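Local atomic coordinates of uncharacterized protein (Thermus thermophilus HB8, PDB entry 6SCE), a protein that probably acts in Type III CRISPR defence as a DNA nuclease that is switched on when cyclic oligoadenylate binds to it. Residues W192-L197 and P229-H234; L319-T322 and R328-W331; Y503-H508 and V555-T560. All blocks are in the same frame, centred on the assembly; numbering follows the deposited sequence. Where two conformers were deposited one is given.

Contact 1: residues W192-L197 and P229-H234; sequences WVRPHL and PYHKAH
The indole of Trp192 donates its ring N-H to the imidazole of His231, with NE1 3.1 Å from NE2 and an N-H...N angle of 154°, and the contact is built round this bond. The nitrogen of His231 stands close to the indole plane at its NE1 edge, whereas NE1 lies 28° out of the imidazole plane, so the bond leaves one ring nearly flat and meets the other on a slant. The planes are steeply inclined to each other, and the rings meet rim to rim with neither over the other's face. Tryptophan suits the place because a broad apolar surface carries a single donor at its rim. Histidine suits the other side because it can accept at NE2 while ND1 bonds to the carbonyl O of Lys202, a pairing consistent with a neutral ring protonated at ND1. With CG anti to the backbone N (chi1 170°), the indole of Trp192 swings toward the histidine, leaving CB against the third main partner, Pro229. There CD of the proline ring lies 3.9 Å from Trp192 CB and 3.6 Å from Trp192 O, a close approach in which only the CB side is apolar, where the two strands end. Arg194 completes the arrangement: its CG lies 3.8 Å from His231 NE2, and a bend beyond that carbon turns the rest of the chain back so that NH2 lies 3.5 Å above the centre of the Trp192 ring while bonding to Val193 O, which helps fix the guanidinium over the indole. Trp192 and Pro229 end the adjacent parallel strands 187-192 and 225-229, which helix 206-220 links as a beta-alpha-beta crossover; Leu209 and Phe212 of that helix also touch the indole. His231 occupies the N-cap position of helix 232-236, and Trp250 of helix 240-257 touches its side chain.

Contact 2: residues L319-T322 and R328-W331; sequences LLTT and RLRW. With nucleotides of chain B.
Leu329 supplies the helix side of an apolar interface with Leu319 and Thr321, two strand residues whose CB atoms point to the helix. One methyl of the leucine, CD1, comes to 3.7 Å from Leu319 CB, while its CB lies 3.8 Å from Thr321 CG2; the other methyl, CD2, reaches the same threonine methyl at 4.1 Å. Leu329 thus lies across both strand residues, and its branched end suits that span. It can do so because CG is anti to the backbone N (chi1 179°), and the turn at chi2 then sends CD1 to Leu319 and CD2 to Thr321. Thr321 and Leu329 run alongside in opposite senses, so the threonine methyl lies beside the leucine CB rather than at its tip.

The polar interactions belong to the threonines. Thr321 divides its two branches: the methyl serves the leucine, and OG1 bonds to the carbonyl O of Val298 on the neighbouring loop, so a buried hydroxyl is satisfied. One residue on, the CB of Thr322 points away from the helix, and OG1 donates to N1 of adenine A3 of chain B at 2.7 Å. A chi1 of 52° places this hydroxyl between backbone N and carbonyl carbon, with CG2 also close to the base, 3.5 Å from N1. A donor set at N1 suits adenine, since N1 of guanine carries a hydrogen itself. The strand end therefore doubles as part of the nucleotide site, in keeping with a CARF domain that senses cyclic oligoadenylate.

Strand 316-321, helix 326-338 and strand 342-347 form a beta-alpha-beta unit of a Rossmann-like sheet. Leu329 also packs on Arg345 and Phe347 of the last strand, and Leu319 on Ala332 and Phe336 of the helix, while Leu320 faces helix 354-370 across the sheet.

Contact 3: residues Y503-H508 and V555-T560; sequences YAVYSH and VECKPT
Tyr503 O, on the helix that presses Val505 against Val555 and Cys557, accepts two bonds from Ser507: the backbone N at 2.9 Å and OG at 2.8 Å. They arrive from opposite faces of the carbonyl plane, and the serine, small enough to fold back on its own helix, covers part of the Tyr503 ring with OG.

The contact itself is apolar. Val505 divides its methyls between two strand residues. CG1, anti to the backbone N (chi1 168°), meets Val555 CG1 tip to tip at 3.9 Å; CG2 lies 3.9 Å from Cys557 SG. A beta-branched valine can thus span two strand residues that point to the same side of the sheet, and the slim, polarisable cysteine sulfur fills its place without a polar demand.

Between them, Glu556 turns to the other face, where it meets Arg567 of helix 561-579 and makes a long salt bridge with Lys558. Glu556 and Lys558, with Asp543 on the adjacent strand, fit the D...ExK pattern of PD-(D/E)XK nucleases, and helix 499-513 is probably the first helix of that family's alpha-beta-beta-beta-alpha-beta core.

In the fold
From the N terminus, a first mixed sheet is complete before contact 1, which closes a 31-residue loop containing helix 206-220 and ties neighbouring strand ends of the second sheet. Contact 2 follows in the third sheet; it closes the tightest loop, five residues, where a strand turns through a short loop into its helix beside the bound nucleotide. Contact 3 closes the longest, 46 residues, folding helix 499-513 against the third strand that follows it in the fourth sheet. The three neither nest nor cross: each ends before the next begins. With centres 33 to 39 Å apart, they do not touch, and each joins elements round a different sheet, consistent with separate nucleotide-sensing and nuclease parts in one chain.

Contact 1: residues W192-L197 and P229-H234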
# COMPACT_ATOMS: atom_id res chain seq x y z
N TRP A 192 8.66 18.85 -3.19
CA TRP A 192 9.93 19.04 -2.47
C TRP A 192 10.56 20.36 -2.90
O TRP A 192 10.69 20.62 -4.09
CB TRP A 192 10.82 17.86 -2.81
CG TRP A 192 12.29 17.83 -2.42
CD1 TRP A 192 13.29 18.62 -2.93
CD2 TRP A 192 12.93 16.89 -1.54
NE1 TRP A 192 14.50 18.24 -2.39
CE2 TRP A 192 14.31 17.18 -1.54
CE3 TRP A 192 12.48 15.83 -0.77
CZ2 TRP A 192 15.24 16.45 -0.78
CZ3 TRP A 192 13.38 15.11 -0.01
CH2 TRP A 192 14.76 15.43 -0.02
N VAL A 193 10.91 21.18 -1.93
CA VAL A 193 11.59 22.44 -2.19
C VAL A 193 12.76 22.54 -1.21
O VAL A 193 12.68 22.09 -0.06
CB VAL A 193 10.66 23.67 -2.06
CG1 VAL A 193 9.65 23.68 -3.19
CG2 VAL A 193 9.97 23.71 -0.71
N ARG A 194 13.86 23.09 -1.69
CA ARG A 194 15.01 23.32 -0.83
C ARG A 194 15.41 24.76 -1.14
O ARG A 194 16.33 24.99 -1.92
CB ARG A 194 16.15 22.35 -1.16
CG ARG A 194 15.96 20.94 -0.66
CD ARG A 194 15.73 20.91 0.84
NE ARG A 194 15.69 19.57 1.42
CZ ARG A 194 14.59 18.82 1.57
NH1 ARG A 194 14.71 17.62 2.14
NH2 ARG A 194 13.37 19.23 1.16
N PRO A 195 14.65 25.72 -0.58
CA PRO A 195 14.84 27.13 -0.95
C PRO A 195 16.08 27.80 -0.31
O PRO A 195 16.52 28.84 -0.80
CB PRO A 195 13.53 27.79 -0.48
CG PRO A 195 13.07 26.95 0.67
CD PRO A 195 13.58 25.55 0.42
N HIS A 196 16.63 27.21 0.75
CA HIS A 196 17.80 27.79 1.44
C HIS A 196 19.03 27.67 0.54
O HIS A 196 19.23 26.64 -0.10
CB HIS A 196 18.07 27.10 2.78
CG HIS A 196 16.83 26.76 3.56
ND1 HIS A 196 15.90 27.71 3.95
CD2 HIS A 196 16.36 25.58 4.03
CE1 HIS A 196 14.93 27.13 4.62
NE2 HIS A 196 15.18 25.84 4.68
N LEU A 197 19.86 28.72 0.52
CA LEU A 197 21.03 28.81 -0.38
C LEU A 197 21.80 27.47 -0.51
O LEU A 197 22.15 26.84 0.50
CB LEU A 197 21.99 29.93 0.07
CG LEU A 197 23.03 30.40 -0.95
N PRO A 229 11.79 17.02 -7.27
CA PRO A 229 12.70 17.40 -8.36
C PRO A 229 14.11 17.13 -7.90
O PRO A 229 14.52 17.61 -6.83
CB PRO A 229 12.43 18.89 -8.57
CG PRO A 229 11.11 19.14 -7.91
CD PRO A 229 11.11 18.21 -6.73
N TYR A 230 14.83 16.29 -8.64
CA TYR A 230 16.12 15.86 -8.20
C TYR A 230 17.14 17.01 -8.26
O TYR A 230 16.96 17.98 -9.01
CB TYR A 230 16.58 14.59 -8.92
CG TYR A 230 16.76 14.67 -10.41
CD1 TYR A 230 17.88 15.28 -10.97
CD2 TYR A 230 15.83 14.09 -11.29
CE1 TYR A 230 18.05 15.33 -12.34
CE2 TYR A 230 16.01 14.13 -12.66
CZ TYR A 230 17.12 14.75 -13.19
OH TYR A 230 17.30 14.80 -14.55
N HIS A 231 18.18 16.87 -7.46
CA HIS A 231 19.19 17.93 -7.25
C HIS A 231 20.25 17.89 -8.35
O HIS A 231 21.37 17.42 -8.14
CB HIS A 231 19.84 17.72 -5.89
CG HIS A 231 18.96 18.10 -4.74
ND1 HIS A 231 19.41 18.09 -3.43
CD2 HIS A 231 17.66 18.50 -4.68
CE1 HIS A 231 18.43 18.48 -2.63
NE2 HIS A 231 17.36 18.74 -3.36
N LYS A 232 19.88 18.43 -9.49
CA LYS A 232 20.70 18.42 -10.68
C LYS A 232 22.00 19.18 -10.44
O LYS A 232 23.04 18.76 -10.94
CB LYS A 232 19.96 19.00 -11.87
CG LYS A 232 20.63 18.63 -13.19
CD LYS A 232 19.89 19.21 -14.36
CE LYS A 232 18.74 18.32 -14.78
NZ LYS A 232 18.08 18.89 -15.98
N ALA A 233 21.96 20.26 -9.65
CA ALA A 233 23.17 21.00 -9.34
C ALA A 233 24.17 20.12 -8.57
O ALA A 233 25.37 20.18 -8.82
CB ALA A 233 22.86 22.26 -8.56
N HIS A 234 23.69 19.27 -7.68
CA HIS A 234 24.59 18.32 -7.06
C HIS A 234 25.21 17.33 -8.07
O HIS A 234 26.40 17.03 -7.99
CB HIS A 234 23.93 17.51 -5.95
CG HIS A 234 24.87 16.58 -5.27
ND1 HIS A 234 25.82 17.01 -4.38
CD2 HIS A 234 25.01 15.23 -5.36
CE1 HIS A 234 26.50 15.97 -3.93
NE2 HIS A 234 26.02 14.88 -4.51

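Contact 2: residues L319-T322 and R328-W331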
# COMPACT_ATOMS: atom_id res chain seq x y z
N LEU A 319 -3.92 -10.51 -16.09
CA LEU A 319 -3.53 -9.37 -15.28
C LEU A 319 -3.74 -8.08 -16.06
O LEU A 319 -3.20 -7.93 -17.15
CB LEU A 319 -2.06 -9.49 -14.86
CG LEU A 319 -1.65 -10.70 -14.05
CD1 LEU A 319 -0.15 -10.77 -13.83
CD2 LEU A 319 -2.40 -10.69 -12.71
N LEU A 320 -4.54 -7.16 -15.52
CA LEU A 320 -4.79 -5.87 -16.14
C LEU A 320 -4.37 -4.75 -15.24
O LEU A 320 -4.64 -4.78 -14.05
CB LEU A 320 -6.28 -5.71 -16.45
CG LEU A 320 -6.91 -6.69 -17.43
CD1 LEU A 320 -8.40 -6.39 -17.64
CD2 LEU A 320 -6.19 -6.67 -18.75
N THR A 321 -3.71 -3.74 -15.80
CA THR A 321 -3.45 -2.52 -15.05
C THR A 321 -3.18 -1.34 -15.98
O THR A 321 -3.37 -1.44 -17.19
CB THR A 321 -2.36 -2.70 -13.97
OG1 THR A 321 -2.44 -1.61 -13.03
CG2 THR A 321 -0.98 -2.80 -14.57
N THR A 322 -2.79 -0.24 -15.39
CA THR A 322 -2.59 1.00 -16.07
C THR A 322 -1.12 1.14 -16.42
O THR A 322 -0.22 0.51 -15.83
CB THR A 322 -2.99 2.20 -15.19
OG1 THR A 322 -2.31 2.07 -13.93
CG2 THR A 322 -4.47 2.21 -14.95
N ARG A 328 5.06 -2.86 -11.74
CA ARG A 328 4.38 -3.89 -10.92
C ARG A 328 3.80 -5.00 -11.78
O ARG A 328 3.81 -6.17 -11.37
CB ARG A 328 3.33 -3.25 -10.02
CG ARG A 328 3.92 -2.25 -9.03
CD ARG A 328 4.81 -2.95 -8.03
NE ARG A 328 4.04 -3.93 -7.26
CZ ARG A 328 3.40 -3.65 -6.13
NH1 ARG A 328 3.46 -2.43 -5.59
NH2 ARG A 328 2.67 -4.60 -5.54
N LEU A 329 3.27 -4.66 -12.95
CA LEU A 329 2.75 -5.66 -13.85
C LEU A 329 3.89 -6.57 -14.30
O LEU A 329 3.74 -7.81 -14.34
CB LEU A 329 2.07 -5.02 -15.05
CG LEU A 329 1.49 -5.95 -16.11
CD1 LEU A 329 0.40 -6.81 -15.52
CD2 LEU A 329 0.94 -5.14 -17.28
N ARG A 330 5.03 -5.97 -14.65
CA ARG A 330 6.20 -6.76 -15.10
C ARG A 330 6.62 -7.79 -14.03
O ARG A 330 6.86 -8.97 -14.32
CB ARG A 330 7.36 -5.81 -15.41
CG ARG A 330 8.66 -6.47 -15.85
CD ARG A 330 9.75 -5.41 -16.04
NE ARG A 330 11.01 -5.99 -16.53
CZ ARG A 330 12.15 -5.31 -16.68
NH1 ARG A 330 12.22 -4.02 -16.38
NH2 ARG A 330 13.24 -5.93 -17.13
N TRP A 331 6.67 -7.36 -12.78
CA TRP A 331 7.09 -8.25 -11.68
C TRP A 331 6.07 -9.33 -11.39
O TRP A 331 6.41 -10.45 -11.06
CB TRP A 331 7.37 -7.45 -10.40
CG TRP A 331 8.43 -6.43 -10.65
CD1 TRP A 331 9.52 -6.57 -11.45
CD2 TRP A 331 8.49 -5.10 -10.13
NE1 TRP A 331 10.25 -5.42 -11.46
CE2 TRP A 331 9.64 -4.50 -10.65
CE3 TRP A 331 7.68 -4.36 -9.27
CZ2 TRP A 331 10.01 -3.20 -10.33
CZ3 TRP A 331 8.06 -3.06 -8.96
CH2 TRP A 331 9.20 -2.50 -9.48
P A B 3 -10.07 3.35 -4.60
OP1 A B 3 -11.03 3.59 -5.75
OP2 A B 3 -10.70 2.68 -3.42
O5' A B 3 -8.83 2.51 -5.13
C5' A B 3 -7.61 2.36 -4.40
C4' A B 3 -6.74 1.40 -5.18
O4' A B 3 -6.39 1.98 -6.46
C3' A B 3 -5.43 1.00 -4.51
O3' A B 3 -5.35 -0.41 -4.57
C2' A B 3 -4.37 1.68 -5.40
O2' A B 3 -3.12 1.03 -5.41
C1' A B 3 -5.06 1.63 -6.76
N9 A B 3 -4.56 2.59 -7.71
C8 A B 3 -4.37 3.94 -7.49
N7 A B 3 -3.93 4.56 -8.57
C5 A B 3 -3.87 3.58 -9.54
C6 A B 3 -3.50 3.62 -10.90
N6 A B 3 -3.15 4.74 -11.52
N1 A B 3 -3.58 2.46 -11.59
C2 A B 3 -3.98 1.35 -10.96
N3 A B 3 -4.34 1.18 -9.68
C4 A B 3 -4.27 2.36 -9.03

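Contact 3: residues Y503-H508 and V555-T560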
# COMPACT_ATOMS: atom_id res chain seq x y z
N TYR A 503 20.58 -15.04 14.80
CA TYR A 503 20.28 -16.47 14.82
C TYR A 503 19.32 -16.85 15.94
O TYR A 503 18.43 -17.68 15.74
CB TYR A 503 21.54 -17.31 14.94
CG TYR A 503 21.23 -18.78 14.85
CD1 TYR A 503 20.80 -19.33 13.65
CD2 TYR A 503 21.32 -19.61 15.96
CE1 TYR A 503 20.49 -20.67 13.55
CE2 TYR A 503 21.00 -20.95 15.88
CZ TYR A 503 20.59 -21.49 14.67
OH TYR A 503 20.28 -22.82 14.55
N ALA A 504 19.50 -16.24 17.11
CA ALA A 504 18.57 -16.45 18.22
C ALA A 504 17.17 -15.96 17.88
O ALA A 504 16.17 -16.61 18.21
CB ALA A 504 19.06 -15.72 19.46
N VAL A 505 17.08 -14.79 17.27
CA VAL A 505 15.78 -14.23 16.96
C VAL A 505 15.09 -15.14 15.93
O VAL A 505 13.96 -15.55 16.14
CB VAL A 505 15.86 -12.77 16.49
CG1 VAL A 505 14.53 -12.30 15.89
CG2 VAL A 505 16.22 -11.89 17.68
N TYR A 506 15.80 -15.48 14.86
CA TYR A 506 15.29 -16.41 13.86
C TYR A 506 14.85 -17.75 14.43
O TYR A 506 13.82 -18.31 14.01
CB TYR A 506 16.33 -16.65 12.77
CG TYR A 506 16.12 -17.93 11.99
CD1 TYR A 506 15.20 -17.99 10.95
CD2 TYR A 506 16.82 -19.09 12.31
CE1 TYR A 506 15.00 -19.16 10.23
CE2 TYR A 506 16.64 -20.26 11.59
CZ TYR A 506 15.72 -20.29 10.56
OH TYR A 506 15.54 -21.46 9.86
N SER A 507 15.62 -18.28 15.38
CA SER A 507 15.30 -19.59 15.94
C SER A 507 14.00 -19.55 16.71
O SER A 507 13.15 -20.41 16.53
CB SER A 507 16.44 -20.13 16.83
OG SER A 507 17.61 -20.39 16.05
N HIS A 508 13.85 -18.56 17.57
CA HIS A 508 12.63 -18.47 18.36
C HIS A 508 11.43 -18.06 17.49
O HIS A 508 10.30 -18.45 17.79
CB HIS A 508 12.81 -17.53 19.54
CG HIS A 508 13.78 -18.04 20.56
ND1 HIS A 508 13.53 -19.17 21.31
CD2 HIS A 508 15.00 -17.60 20.94
CE1 HIS A 508 14.55 -19.40 22.11
NE2 HIS A 508 15.46 -18.46 21.91
N VAL A 555 12.61 -7.87 10.10
CA VAL A 555 13.19 -7.92 11.43
C VAL A 555 14.45 -7.07 11.47
O VAL A 555 15.28 -7.13 10.53
CB VAL A 555 13.55 -9.37 11.83
CG1 VAL A 555 14.09 -9.42 13.26
CG2 VAL A 555 12.35 -10.28 11.69
N GLU A 556 14.59 -6.27 12.53
CA GLU A 556 15.84 -5.51 12.76
C GLU A 556 16.36 -5.91 14.14
O GLU A 556 15.60 -5.87 15.10
CB GLU A 556 15.61 -4.00 12.70
CG GLU A 556 16.85 -3.13 12.94
CD GLU A 556 17.85 -3.14 11.79
OE1 GLU A 556 17.50 -3.58 10.68
OE2 GLU A 556 18.99 -2.67 12.00
N CYS A 557 17.64 -6.29 14.20
CA CYS A 557 18.28 -6.79 15.41
C CYS A 557 19.45 -5.89 15.78
O CYS A 557 20.34 -5.69 14.96
CB CYS A 557 18.84 -8.19 15.18
SG CYS A 557 17.57 -9.45 14.98
N LYS A 558 19.43 -5.36 17.00
CA LYS A 558 20.46 -4.42 17.46
C LYS A 558 20.90 -4.77 18.89
O LYS A 558 20.14 -5.38 19.65
CB LYS A 558 19.93 -2.98 17.41
CG LYS A 558 19.82 -2.38 16.01
CD LYS A 558 21.16 -2.33 15.30
CE LYS A 558 21.19 -1.23 14.25
NZ LYS A 558 22.29 -1.45 13.28
N PRO A 559 22.14 -4.38 19.26
CA PRO A 559 22.57 -4.61 20.65
C PRO A 559 21.72 -3.84 21.66
O PRO A 559 21.39 -4.37 22.73
CB PRO A 559 24.02 -4.11 20.66
CG PRO A 559 24.48 -4.20 19.24
CD PRO A 559 23.26 -3.93 18.40
N THR A 560 21.34 -2.61 21.32
CA THR A 560 20.62 -1.74 22.23
C THR A 560 19.40 -1.10 21.56
O THR A 560 19.30 -1.10 20.33
CB THR A 560 21.57 -0.64 22.75
OG1 THR A 560 22.77 -1.25 23.25
CG2 THR A 560 20.95 0.15 23.86